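Long-range contacts in SM80.1 Vicilin (Solanum melongena, PDB 5VF5), which probably serves as a 7S seed storage globulin of the bicupin family and binds a copper(II) ion: residues Glu8-Leu13 with Gln307-Asn312; Tyr12-Gln17 with Val318-Ala323; Glu70-Val75 with Ala243-Met248; Ala230-Phe235 with Ile344-Asn349. One frame throughout, in Å; residues are numbered along the deposited sequence.

Contact 1 (Glu8-Leu13 with Gln307-Asn312)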
loop_
_atom_site.group_PDB
_atom_site.type_symbol
_atom_site.label_atom_id
_atom_site.label_comp_id
_atom_site.label_asym_id
_atom_site.label_seq_id
_atom_site.Cartn_x
_atom_site.Cartn_y
_atom_site.Cartn_z
ATOM N N GLU A 8 -17.859 -11.165 -3.563
ATOM C CA GLU A 8 -18.086 -10.079 -4.545
ATOM C C GLU A 8 -19.089 -9.018 -4.070
ATOM O O GLU A 8 -19.166 -7.950 -4.681
ATOM C CB GLU A 8 -18.543 -10.629 -5.913
ATOM N N ASN A 9 -19.859 -9.319 -3.016
ATOM C CA ASN A 9 -20.806 -8.371 -2.396
ATOM C C ASN A 9 -20.317 -7.681 -1.107
ATOM O O ASN A 9 -21.068 -6.914 -0.532
ATOM C CB ASN A 9 -22.123 -9.087 -2.104
ATOM C CG ASN A 9 -22.792 -9.625 -3.363
ATOM O OD1 ASN A 9 -22.676 -9.046 -4.455
ATOM N ND2 ASN A 9 -23.500 -10.739 -3.214
ATOM N N VAL A 10 -19.091 -7.964 -0.654
ATOM C CA VAL A 10 -18.455 -7.263 0.488
ATOM C C VAL A 10 -17.695 -6.092 -0.113
ATOM O O VAL A 10 -16.621 -6.296 -0.712
ATOM C CB VAL A 10 -17.458 -8.181 1.241
ATOM C CG1 VAL A 10 -16.657 -7.431 2.305
ATOM C CG2 VAL A 10 -18.194 -9.359 1.846
ATOM N N PRO A 11 -18.219 -4.865 0.061
ATOM C CA PRO A 11 -17.708 -3.758 -0.708
ATOM C C PRO A 11 -16.305 -3.336 -0.311
ATOM O O PRO A 11 -15.649 -2.686 -1.110
ATOM C CB PRO A 11 -18.701 -2.623 -0.409
ATOM C CG PRO A 11 -19.318 -2.986 0.875
ATOM C CD PRO A 11 -19.443 -4.480 0.795
ATOM N N TYR A 12 -15.877 -3.728 0.883
ATOM C CA TYR A 12 -14.565 -3.372 1.366
ATOM C C TYR A 12 -13.453 -4.283 0.879
ATOM O O TYR A 12 -12.275 -3.986 1.067
ATOM C CB TYR A 12 -14.584 -3.402 2.885
ATOM C CG TYR A 12 -15.644 -2.546 3.520
ATOM C CD1 TYR A 12 -15.714 -1.204 3.270
ATOM C CD2 TYR A 12 -16.602 -3.098 4.345
ATOM C CE1 TYR A 12 -16.717 -0.408 3.827
ATOM C CE2 TYR A 12 -17.589 -2.314 4.915
ATOM C CZ TYR A 12 -17.608 -0.963 4.673
ATOM O OH TYR A 12 -18.599 -0.175 5.227
ATOM N N LEU A 13 -13.785 -5.435 0.307
ATOM C CA LEU A 13 -12.838 -6.437 -0.130
ATOM C C LEU A 13 -12.570 -6.279 -1.608
ATOM O O LEU A 13 -13.524 -6.228 -2.409
ATOM C CB LEU A 13 -13.437 -7.813 0.125
ATOM C CG LEU A 13 -12.655 -9.009 -0.399
ATOM C CD1 LEU A 13 -11.324 -9.110 0.311
ATOM C CD2 LEU A 13 -13.453 -10.281 -0.164
ATOM N N GLN A 307 -23.497 -5.368 10.981
ATOM C CA GLN A 307 -23.389 -6.435 10.006
ATOM C C GLN A 307 -22.098 -7.174 10.232
ATOM O O GLN A 307 -21.068 -6.580 10.460
ATOM C CB GLN A 307 -23.398 -5.869 8.593
ATOM C CG GLN A 307 -23.503 -6.914 7.479
ATOM C CD GLN A 307 -24.926 -7.402 7.242
ATOM O OE1 GLN A 307 -25.785 -7.362 8.135
ATOM N NE2 GLN A 307 -25.177 -7.869 6.031
ATOM N N LYS A 308 -22.168 -8.489 10.142
ATOM C CA LYS A 308 -21.002 -9.341 10.216
ATOM C C LYS A 308 -20.339 -9.397 8.852
ATOM O O LYS A 308 -20.821 -10.123 7.974
ATOM C CB LYS A 308 -21.429 -10.753 10.636
ATOM C CG LYS A 308 -22.127 -10.810 11.983
ATOM C CD LYS A 308 -22.715 -12.178 12.270
ATOM C CE LYS A 308 -22.939 -12.403 13.763
ATOM N NZ LYS A 308 -23.930 -11.464 14.335
ATOM N N VAL A 309 -19.275 -8.616 8.655
ATOM C CA VAL A 309 -18.573 -8.527 7.405
ATOM C C VAL A 309 -17.334 -9.407 7.480
ATOM O O VAL A 309 -16.456 -9.180 8.280
ATOM C CB VAL A 309 -18.213 -7.074 7.041
ATOM C CG1 VAL A 309 -17.432 -6.997 5.752
ATOM C CG2 VAL A 309 -19.464 -6.204 6.965
ATOM N N ARG A 310 -17.308 -10.481 6.707
ATOM C CA ARG A 310 -16.331 -11.531 6.851
ATOM C C ARG A 310 -15.804 -12.006 5.533
ATOM O O ARG A 310 -16.437 -11.886 4.493
ATOM C CB ARG A 310 -16.878 -12.693 7.628
ATOM C CG ARG A 310 -17.421 -12.296 8.975
ATOM C CD ARG A 310 -18.017 -13.432 9.701
ATOM N NE ARG A 310 -18.469 -13.022 11.024
ATOM C CZ ARG A 310 -19.144 -13.830 11.835
ATOM N NH1 ARG A 310 -19.433 -15.078 11.449
ATOM N NH2 ARG A 310 -19.528 -13.411 13.023
ATOM N N GLY A 311 -14.618 -12.570 5.598
ATOM C CA GLY A 311 -14.000 -13.153 4.462
ATOM C C GLY A 311 -12.652 -13.736 4.739
ATOM O O GLY A 311 -12.190 -13.811 5.891
ATOM N N ASN A 312 -12.017 -14.099 3.648
ATOM C CA ASN A 312 -10.679 -14.603 3.645
ATOM C C ASN A 312 -9.839 -13.741 2.750
ATOM O O ASN A 312 -10.318 -13.198 1.748
ATOM C CB ASN A 312 -10.710 -16.096 3.245
ATOM C CG ASN A 312 -11.326 -16.937 4.390
ATOM O OD1 ASN A 312 -12.553 -17.042 4.505
ATOM N ND2 ASN A 312 -10.489 -17.357 5.331
#
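Next to the copper site of the second cupin domain, a turn near the N-terminus sets Val-10 and Tyr-12 against Val-309 of strand 307-313. The turn is type I, running from Val-10 to Leu-13, and is closed by a bond from Leu-13 N to Val-10 O of 3.1 Å. It presents Val-10, Tyr-12 and Leu-13 toward the strand. No hydrogen bond crosses the contact, and the nearest CA atoms, those of Val-10 and Val-309, are 7.0 Å apart, so this is side-chain packing and not sheet pairing. Its centre is the meeting of two methyls, Val-10 CG1 and Val-309 CG1, at 3.6 Å. Both are anti to their own backbone N (chi1 173° and 178°), and the two side chains cross obliquely. Val-10 CG2 turns instead to the backbone, 4.1 Å from Arg-310 O. Val-309 CG1 has a second neighbour, Tyr-12 CD2, at 4.2 Å, and it lies at the edge of that ring, close to its plane. Farther along, Leu-13 CD1 approaches Asn-312 O at 4.4 Å. Strand 307-313 pairs with strand 275-281, which supplies the copper ligand Cys-281, and both Tyr-12 and Val-309 touch that cysteine. The Tyr-12 side chain comes within about 3 Å of the metal at its nearest atom. An N-terminal arm packed beside the metal on the C-terminal cupin barrel, distant in sequence, is consistent with the bicupin fold of vicilins.

Contact 2 (Tyr12-Gln17 with Val318-Ala323)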
loop_
_atom_site.group_PDB
_atom_site.type_symbol
_atom_site.label_atom_id
_atom_site.label_comp_id
_atom_site.label_asym_id
_atom_site.label_seq_id
_atom_site.Cartn_x
_atom_site.Cartn_y
_atom_site.Cartn_z
ATOM N N TYR A 12 -15.877 -3.728 0.883
ATOM C CA TYR A 12 -14.565 -3.372 1.366
ATOM C C TYR A 12 -13.453 -4.283 0.879
ATOM O O TYR A 12 -12.275 -3.986 1.067
ATOM C CB TYR A 12 -14.584 -3.402 2.885
ATOM C CG TYR A 12 -15.644 -2.546 3.520
ATOM C CD1 TYR A 12 -15.714 -1.204 3.270
ATOM C CD2 TYR A 12 -16.602 -3.098 4.345
ATOM C CE1 TYR A 12 -16.717 -0.408 3.827
ATOM C CE2 TYR A 12 -17.589 -2.314 4.915
ATOM C CZ TYR A 12 -17.608 -0.963 4.673
ATOM O OH TYR A 12 -18.599 -0.175 5.227
ATOM N N LEU A 13 -13.785 -5.435 0.307
ATOM C CA LEU A 13 -12.838 -6.437 -0.130
ATOM C C LEU A 13 -12.570 -6.279 -1.608
ATOM O O LEU A 13 -13.524 -6.228 -2.409
ATOM C CB LEU A 13 -13.437 -7.813 0.125
ATOM C CG LEU A 13 -12.655 -9.009 -0.399
ATOM C CD1 LEU A 13 -11.324 -9.110 0.311
ATOM C CD2 LEU A 13 -13.453 -10.281 -0.164
ATOM N N PHE A 14 -11.293 -6.241 -1.984
ATOM C CA PHE A 14 -10.873 -6.087 -3.382
ATOM C C PHE A 14 -9.900 -7.206 -3.650
ATOM O O PHE A 14 -8.726 -7.161 -3.270
ATOM C CB PHE A 14 -10.226 -4.735 -3.640
ATOM C CG PHE A 14 -11.153 -3.557 -3.453
ATOM C CD1 PHE A 14 -11.476 -3.096 -2.215
ATOM C CD2 PHE A 14 -11.741 -2.934 -4.558
ATOM C CE1 PHE A 14 -12.375 -2.042 -2.037
ATOM C CE2 PHE A 14 -12.599 -1.855 -4.393
ATOM C CZ PHE A 14 -12.942 -1.420 -3.127
ATOM N N LYS A 15 -10.386 -8.261 -4.271
ATOM C CA LYS A 15 -9.546 -9.386 -4.589
ATOM C C LYS A 15 -8.414 -8.993 -5.574
ATOM O O LYS A 15 -8.574 -8.084 -6.400
ATOM C CB LYS A 15 -10.392 -10.522 -5.143
ATOM C CG LYS A 15 -11.354 -11.097 -4.106
ATOM C CD LYS A 15 -10.668 -11.894 -3.022
ATOM C CE LYS A 15 -10.015 -13.104 -3.624
ATOM N NZ LYS A 15 -9.297 -13.908 -2.604
ATOM N N SER A 16 -7.310 -9.741 -5.510
ATOM C CA SER A 16 -6.153 -9.434 -6.325
ATOM C C SER A 16 -6.469 -9.338 -7.823
ATOM O O SER A 16 -5.887 -8.500 -8.539
ATOM C CB SER A 16 -5.019 -10.397 -6.057
ATOM O OG SER A 16 -5.358 -11.671 -6.559
ATOM N N GLN A 17 -7.406 -10.154 -8.287
ATOM C CA GLN A 17 -7.765 -10.168 -9.705
ATOM C C GLN A 17 -8.383 -8.863 -10.174
ATOM O O GLN A 17 -8.468 -8.628 -11.372
ATOM C CB GLN A 17 -8.696 -11.343 -9.992
ATOM C CG GLN A 17 -7.960 -12.679 -9.968
ATOM N N VAL A 318 -6.758 -6.906 -1.235
ATOM C CA VAL A 318 -6.920 -5.686 -0.453
ATOM C C VAL A 318 -8.188 -5.706 0.383
ATOM O O VAL A 318 -9.258 -6.113 -0.088
ATOM C CB VAL A 318 -6.884 -4.462 -1.388
ATOM C CG1 VAL A 318 -7.368 -3.197 -0.718
ATOM C CG2 VAL A 318 -5.483 -4.295 -1.953
ATOM N N LEU A 319 -8.084 -5.234 1.624
ATOM C CA LEU A 319 -9.236 -4.939 2.431
ATOM C C LEU A 319 -9.177 -3.485 2.843
ATOM O O LEU A 319 -8.157 -3.059 3.381
ATOM C CB LEU A 319 -9.281 -5.791 3.686
ATOM C CG LEU A 319 -10.521 -5.646 4.556
ATOM C CD1 LEU A 319 -11.811 -6.091 3.880
ATOM C CD2 LEU A 319 -10.339 -6.391 5.863
ATOM N N VAL A 320 -10.272 -2.760 2.683
ATOM C CA VAL A 320 -10.384 -1.409 3.192
ATOM C C VAL A 320 -11.072 -1.520 4.569
ATOM O O VAL A 320 -12.163 -2.077 4.679
ATOM C CB VAL A 320 -11.177 -0.504 2.245
ATOM C CG1 VAL A 320 -11.410 0.850 2.889
ATOM C CG2 VAL A 320 -10.462 -0.390 0.902
ATOM N N ILE A 321 -10.428 -0.978 5.592
ATOM C CA ILE A 321 -11.003 -0.934 6.927
ATOM C C ILE A 321 -11.418 0.522 7.176
ATOM O O ILE A 321 -10.529 1.368 7.471
ATOM C CB ILE A 321 -9.991 -1.348 8.027
ATOM C CG1 ILE A 321 -9.212 -2.643 7.651
ATOM C CG2 ILE A 321 -10.764 -1.478 9.359
ATOM C CD1 ILE A 321 -8.072 -2.902 8.611
ATOM N N PRO A 322 -12.719 0.836 7.117
ATOM C CA PRO A 322 -13.108 2.210 7.422
ATOM C C PRO A 322 -12.791 2.562 8.893
ATOM O O PRO A 322 -12.779 1.678 9.769
ATOM C CB PRO A 322 -14.619 2.208 7.188
ATOM C CG PRO A 322 -14.873 1.026 6.359
ATOM C CD PRO A 322 -13.857 0.003 6.707
ATOM N N ALA A 323 -12.580 3.853 9.160
ATOM C CA ALA A 323 -12.331 4.295 10.491
ATOM C C ALA A 323 -13.477 3.927 11.441
ATOM O O ALA A 323 -14.660 3.861 11.052
ATOM C CB ALA A 323 -12.117 5.793 10.530
#
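Tyr-12 and Pro-322 meet at one end of a short antiparallel pairing, and the tyrosine can be traced outward atom by atom. Its CB sits 3.3 Å from Val-320 O and also touches Leu-319 CD1 at 4.0 Å. CG stands anti to the carbonyl carbon (chi1 -55°), still close to Val-320 O, a buried oxygen with no hydrogen-bond partner in the model. Beyond it the ring reaches the proline: CE1 is 3.4 Å from Pro-322 CG, and CD1, CZ and the OH at the tip also lie near that carbon. Pro-322 CD makes a CH-pi contact over one face, 4.2 Å from the centroid of the Tyr-12 ring and 17° off its normal, though shifted toward the rim. Backbone bonds fix the register. Val-320 N gives to Tyr-12 O at 2.9 Å, and Phe-14 and Val-318 form a hydrogen-bonded pair with both N-to-O distances at 2.8 Å. Phe-14 CE1 packs on Val-320 CG2 at 3.9 Å. Strand 13-14 is the outermost strand of its sheet within the chain; strand 318-321 separates it from strand 265-272, Phe-36 meets the Phe-14 ring edge-to-face, and strand 275-281 touches Tyr-12 through Met-279 and Cys-281 and Leu-319 through Phe-277.

Contact 3 (Glu70-Val75 with Ala243-Met248)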
loop_
_atom_site.group_PDB
_atom_site.type_symbol
_atom_site.label_atom_id
_atom_site.label_comp_id
_atom_site.label_asym_id
_atom_site.label_seq_id
_atom_site.Cartn_x
_atom_site.Cartn_y
_atom_site.Cartn_z
ATOM N N GLU A 70 0.470 12.152 -6.342
ATOM C CA GLU A 70 1.453 12.097 -5.275
ATOM C C GLU A 70 1.472 10.663 -4.740
ATOM O O GLU A 70 0.405 10.131 -4.437
ATOM C CB GLU A 70 0.965 13.058 -4.169
ATOM C CG GLU A 70 0.724 14.484 -4.650
ATOM C CD GLU A 70 2.006 15.170 -5.034
ATOM O OE1 GLU A 70 3.056 14.704 -4.588
ATOM O OE2 GLU A 70 1.957 16.143 -5.789
ATOM N N ALA A 71 2.633 10.058 -4.582
ATOM C CA ALA A 71 2.720 8.649 -4.290
ATOM C C ALA A 71 3.546 8.334 -3.075
ATOM O O ALA A 71 4.461 9.102 -2.710
ATOM C CB ALA A 71 3.238 7.850 -5.488
ATOM N N ILE A 72 3.292 7.176 -2.517
ATOM C CA ILE A 72 4.157 6.551 -1.526
ATOM C C ILE A 72 4.449 5.143 -2.027
ATOM O O ILE A 72 3.512 4.381 -2.317
ATOM C CB ILE A 72 3.501 6.444 -0.142
ATOM C CG1 ILE A 72 3.081 7.818 0.361
ATOM C CG2 ILE A 72 4.457 5.773 0.811
ATOM C CD1 ILE A 72 2.297 7.765 1.634
ATOM N N PHE A 73 5.726 4.830 -2.217
ATOM C CA PHE A 73 6.187 3.514 -2.640
ATOM C C PHE A 73 6.630 2.748 -1.404
ATOM O O PHE A 73 7.405 3.275 -0.601
ATOM C CB PHE A 73 7.384 3.609 -3.613
ATOM C CG PHE A 73 7.087 3.953 -5.035
ATOM C CD1 PHE A 73 5.964 4.654 -5.435
ATOM C CD2 PHE A 73 7.990 3.567 -6.015
ATOM C CE1 PHE A 73 5.744 4.934 -6.762
ATOM C CE2 PHE A 73 7.764 3.855 -7.346
ATOM C CZ PHE A 73 6.647 4.557 -7.710
ATOM N N VAL A 74 6.235 1.503 -1.276
ATOM C CA VAL A 74 6.662 0.615 -0.213
ATOM C C VAL A 74 7.191 -0.659 -0.820
ATOM O O VAL A 74 6.488 -1.372 -1.533
ATOM C CB VAL A 74 5.522 0.299 0.756
ATOM C CG1 VAL A 74 5.993 -0.588 1.917
ATOM C CG2 VAL A 74 4.884 1.559 1.267
ATOM N N VAL A 75 8.465 -0.974 -0.581
ATOM C CA VAL A 75 9.031 -2.199 -1.130
ATOM C C VAL A 75 8.614 -3.404 -0.300
ATOM O O VAL A 75 8.897 -3.487 0.895
ATOM C CB VAL A 75 10.558 -2.133 -1.220
ATOM C CG1 VAL A 75 11.117 -3.388 -1.832
ATOM C CG2 VAL A 75 10.963 -0.936 -2.037
ATOM N N ALA A 243 -0.829 10.636 5.401
ATOM C CA ALA A 243 -0.824 9.186 5.252
ATOM C C ALA A 243 0.112 8.513 6.248
ATOM O O ALA A 243 1.096 9.102 6.695
ATOM C CB ALA A 243 -0.485 8.794 3.830
ATOM N N ALA A 244 -0.166 7.264 6.546
ATOM C CA ALA A 244 0.706 6.402 7.293
ATOM C C ALA A 244 1.000 5.158 6.497
ATOM O O ALA A 244 0.206 4.756 5.614
ATOM C CB ALA A 244 0.080 6.013 8.599
ATOM N N VAL A 245 2.080 4.489 6.860
ATOM C CA VAL A 245 2.392 3.173 6.314
ATOM C C VAL A 245 2.578 2.224 7.482
ATOM O O VAL A 245 3.460 2.441 8.312
ATOM C CB VAL A 245 3.643 3.145 5.412
ATOM C CG1 VAL A 245 3.857 1.752 4.890
ATOM C CG2 VAL A 245 3.538 4.208 4.335
ATOM N N ALA A 246 1.749 1.196 7.549
ATOM C CA ALA A 246 1.721 0.275 8.644
ATOM C C ALA A 246 2.190 -1.087 8.114
ATOM O O ALA A 246 1.848 -1.523 7.006
ATOM C CB ALA A 246 0.340 0.162 9.248
ATOM N N PHE A 247 2.924 -1.786 8.957
ATOM C CA PHE A 247 3.372 -3.139 8.712
ATOM C C PHE A 247 2.864 -4.036 9.837
ATOM O O PHE A 247 3.165 -3.784 11.009
ATOM C CB PHE A 247 4.900 -3.165 8.702
ATOM C CG PHE A 247 5.515 -2.233 7.692
ATOM C CD1 PHE A 247 5.738 -0.901 7.986
ATOM C CD2 PHE A 247 5.805 -2.701 6.414
ATOM C CE1 PHE A 247 6.318 -0.060 7.049
ATOM C CE2 PHE A 247 6.416 -1.878 5.468
ATOM C CZ PHE A 247 6.637 -0.537 5.782
ATOM N N MET A 248 2.052 -5.033 9.494
ATOM C CA MET A 248 1.519 -5.939 10.508
ATOM C C MET A 248 1.884 -7.338 10.110
ATOM O O MET A 248 1.643 -7.745 8.978
ATOM C CB MET A 248 0.006 -5.779 10.695
ATOM C CG MET A 248 -0.569 -6.650 11.797
ATOM S SD MET A 248 -2.181 -6.085 12.330
ATOM C CE MET A 248 -3.098 -6.699 10.942
#
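Ile-72 and Val-74 on strand 69-77 interlock with Ala-243, Val-245 and Phe-247 on strand 243-250. The two strands run nearly parallel, with 13° between their directions, but their axes are 9.6 Å apart and no hydrogen bond joins them, which is the geometry of sheets packed face against face. The bumps are staggered. Val-245 enters the hollow between Ile-72 and Val-74, with CG2 on Ile-72 CG2 at 4.0 Å and CG1 on Val-74 CG2 at 3.8 Å; it slides past each of them in the opposite direction, so its two branches divide between two neighbours. Ile-72 in turn lies between Val-245 and Ala-243. Its CD1, carried on an extended chain (chi2 173°), comes to 3.7 Å from Ala-243 CB, and the small alanine accepts the long isoleucine there. At the other end Val-74 CG1, anti to the backbone N, meets the ring of Phe-247 tip to tip, 3.8 Å from its CE2 and nearly as close to CZ. Methyl groups from both strands interdigitate, and the Phe-247 ring ends the row. Phe-342 of strand 337-344 touches Ile-72, Val-74 and Val-245, adding a ring to the same layer. One strand belongs to each of the two cupin domains, and this apolar packing forms part of the interface between them, consistent with the paired barrels of a bicupin.

Contact 4 (Ala230-Phe235 with Ile344-Asn349); sequences ASPERF and INAMFN
The two segments come nearest at Pro-232 and Met-347, whose CA atoms are 6.0 Å apart, each in a turn. Residues 232-234 have helical backbone angles, and Ser-231 begins this bend, its O accepting from Phe-235 N. On the other segment, Ala-346 to Asn-349 form a type II turn, with positive phi at Phe-348, closed by Asn-349 N on Ala-346 O at 2.9 Å. Pro-232 supplies the apolar part, its CD 3.8 Å from Ala-346 CB. Glu-233 supplies the polar part. Its chain is sharply bent at chi2 (91°), and it passes the Met-347 sulfur closely, with CD 3.3 Å from SD. Beyond the sulfur the carboxylate uses both oxygens on the turn. OE2 takes the Phe-348 N-H at 2.8 Å (159° at the hydrogen), the nitrogen lying 37° out of the carboxylate plane. A water donates to Glu-233 OE1 at 2.9 Å and to Ala-346 O at 2.6 Å, bridging the two. OE2 also forms a salt bridge with Arg-350, so its charge has a second partner. Met-347 CG meanwhile lies over the centre of the Phe-348 ring. Both loops leave strands of one sheet: 230-235 follows strand 225-230, and the loop 344-349 follows strand 337-344. Strand 243-250 runs between those two, and just before it Asp-242 OD1 accepts from Met-347 N.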
loop_
_atom_site.group_PDB
_atom_site.type_symbol
_atom_site.label_atom_id
_atom_site.label_comp_id
_atom_site.label_asym_id
_atom_site.label_seq_id
_atom_site.Cartn_x
_atom_site.Cartn_y
_atom_site.Cartn_z
ATOM N N ALA A 230 4.863 3.907 10.259
ATOM C CA ALA A 230 5.408 5.195 9.932
ATOM C C ALA A 230 4.246 6.178 9.873
ATOM O O ALA A 230 3.417 6.106 8.961
ATOM C CB ALA A 230 6.141 5.116 8.599
ATOM N N SER A 231 4.191 7.063 10.866
ATOM C CA SER A 231 3.128 8.049 11.029
ATOM C C SER A 231 3.581 9.401 10.539
ATOM O O SER A 231 4.788 9.720 10.605
ATOM C CB SER A 231 2.768 8.226 12.511
ATOM O OG SER A 231 3.821 8.896 13.227
ATOM N N PRO A 232 2.639 10.234 10.084
ATOM C CA PRO A 232 3.011 11.605 9.729
ATOM C C PRO A 232 3.457 12.434 10.923
ATOM O O PRO A 232 4.107 13.444 10.728
ATOM C CB PRO A 232 1.747 12.158 9.065
ATOM C CG PRO A 232 0.644 11.346 9.660
ATOM C CD PRO A 232 1.203 10.003 9.874
ATOM N N GLU A 233 3.096 12.029 12.146
ATOM C CA GLU A 233 3.609 12.725 13.335
ATOM C C GLU A 233 5.129 12.675 13.332
ATOM O O GLU A 233 5.786 13.652 13.677
ATOM C CB GLU A 233 3.071 12.065 14.609
ATOM C CG GLU A 233 1.658 12.440 15.017
ATOM C CD GLU A 233 0.576 11.541 14.457
ATOM O OE1 GLU A 233 0.837 10.872 13.408
ATOM O OE2 GLU A 233 -0.535 11.519 15.056
ATOM N N ARG A 234 5.679 11.515 13.002
ATOM C CA ARG A 234 7.117 11.297 12.980
ATOM C C ARG A 234 7.844 11.632 11.691
ATOM O O ARG A 234 8.979 12.101 11.723
ATOM C CB ARG A 234 7.393 9.852 13.383
ATOM C CG ARG A 234 8.845 9.456 13.346
ATOM C CD ARG A 234 9.079 8.101 13.943
ATOM N NE ARG A 234 10.462 7.711 13.745
ATOM C CZ ARG A 234 10.913 6.458 13.789
ATOM N NH1 ARG A 234 10.107 5.441 14.073
ATOM N NH2 ARG A 234 12.202 6.226 13.567
ATOM N N PHE A 235 7.207 11.342 10.561
ATOM C CA PHE A 235 7.826 11.424 9.258
ATOM C C PHE A 235 7.206 12.554 8.484
ATOM O O PHE A 235 6.092 12.418 7.939
ATOM C CB PHE A 235 7.663 10.092 8.532
ATOM C CG PHE A 235 8.512 9.012 9.125
ATOM C CD1 PHE A 235 9.867 8.911 8.812
ATOM C CD2 PHE A 235 7.986 8.146 10.039
ATOM C CE1 PHE A 235 10.651 7.938 9.405
ATOM C CE2 PHE A 235 8.750 7.152 10.615
ATOM C CZ PHE A 235 10.086 7.043 10.292
ATOM N N ILE A 344 -5.090 6.514 5.601
ATOM C CA ILE A 344 -5.568 7.763 5.050
ATOM C C ILE A 344 -6.140 8.535 6.263
ATOM O O ILE A 344 -6.670 7.892 7.198
ATOM C CB ILE A 344 -6.611 7.447 3.940
ATOM C CG1 ILE A 344 -5.858 6.746 2.741
ATOM C CG2 ILE A 344 -7.330 8.724 3.503
ATOM C CD1 ILE A 344 -6.773 6.089 1.746
ATOM N N ASN A 345 -6.031 9.874 6.294
ATOM C CA ASN A 345 -6.447 10.659 7.461
ATOM C C ASN A 345 -5.650 10.194 8.703
ATOM O O ASN A 345 -6.231 9.984 9.789
ATOM C CB ASN A 345 -7.970 10.596 7.728
ATOM C CG ASN A 345 -8.793 11.073 6.549
ATOM O OD1 ASN A 345 -9.781 10.386 6.156
ATOM N ND2 ASN A 345 -8.374 12.179 5.935
ATOM N N ALA A 346 -4.321 10.059 8.548
ATOM C CA ALA A 346 -3.542 9.360 9.554
ATOM C C ALA A 346 -3.164 10.188 10.799
ATOM O O ALA A 346 -3.086 9.610 11.891
ATOM C CB ALA A 346 -2.274 8.818 8.947
ATOM N N MET A 347 -2.942 11.498 10.659
ATOM C CA MET A 347 -2.535 12.257 11.810
ATOM C C MET A 347 -3.615 12.142 12.887
ATOM O O MET A 347 -4.817 12.275 12.607
ATOM C CB MET A 347 -2.341 13.739 11.494
ATOM C CG MET A 347 -1.661 14.445 12.629
ATOM S SD MET A 347 0.125 14.260 12.564
ATOM C CE MET A 347 0.528 15.554 11.447
ATOM N N PHE A 348 -3.152 11.924 14.113
ATOM C CA PHE A 348 -3.993 11.827 15.313
ATOM C C PHE A 348 -4.711 10.472 15.435
ATOM O O PHE A 348 -5.449 10.271 16.407
ATOM C CB PHE A 348 -4.990 13.012 15.445
ATOM C CG PHE A 348 -4.350 14.359 15.224
ATOM C CD1 PHE A 348 -3.289 14.727 15.994
ATOM C CD2 PHE A 348 -4.770 15.204 14.194
ATOM C CE1 PHE A 348 -2.649 15.967 15.814
ATOM C CE2 PHE A 348 -4.151 16.435 13.988
ATOM C CZ PHE A 348 -3.086 16.815 14.811
ATOM N N ASN A 349 -4.496 9.566 14.473
ATOM C CA ASN A 349 -5.085 8.226 14.589
ATOM C C ASN A 349 -4.515 7.455 15.768
ATOM O O ASN A 349 -3.288 7.462 16.004
ATOM C CB ASN A 349 -4.852 7.403 13.344
ATOM C CG ASN A 349 -5.607 6.067 13.389
ATOM O OD1 ASN A 349 -6.856 6.045 13.381
ATOM N ND2 ASN A 349 -4.852 4.942 13.468
HETATM O O HOH W 1 -0.829 8.628 12.811
#

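Overall arrangement
Contact 3 lies deepest, about 5 Å from the centre of the chain, and joins the two cupin domains by apolar packing alone. Contacts 1 and 2 are also buried, but their centres lie farther out, at about 19 and 11 Å. They begin from the same N-terminal stretch and share Tyr-12 and Leu-13: in contact 2 that stretch extends a sheet through backbone bonds, whereas in contact 1 it lies on another strand without any. Contact 4, partly buried, combines apolar packing with a carboxylate and a bridging water. It touches contact 3, since Ala-230 N probably bonds to Val-245 O. Contacts 2, 3 and 4 all involve the sheet that includes strands 318-321, 243-250 and 225-230, or loops leaving it.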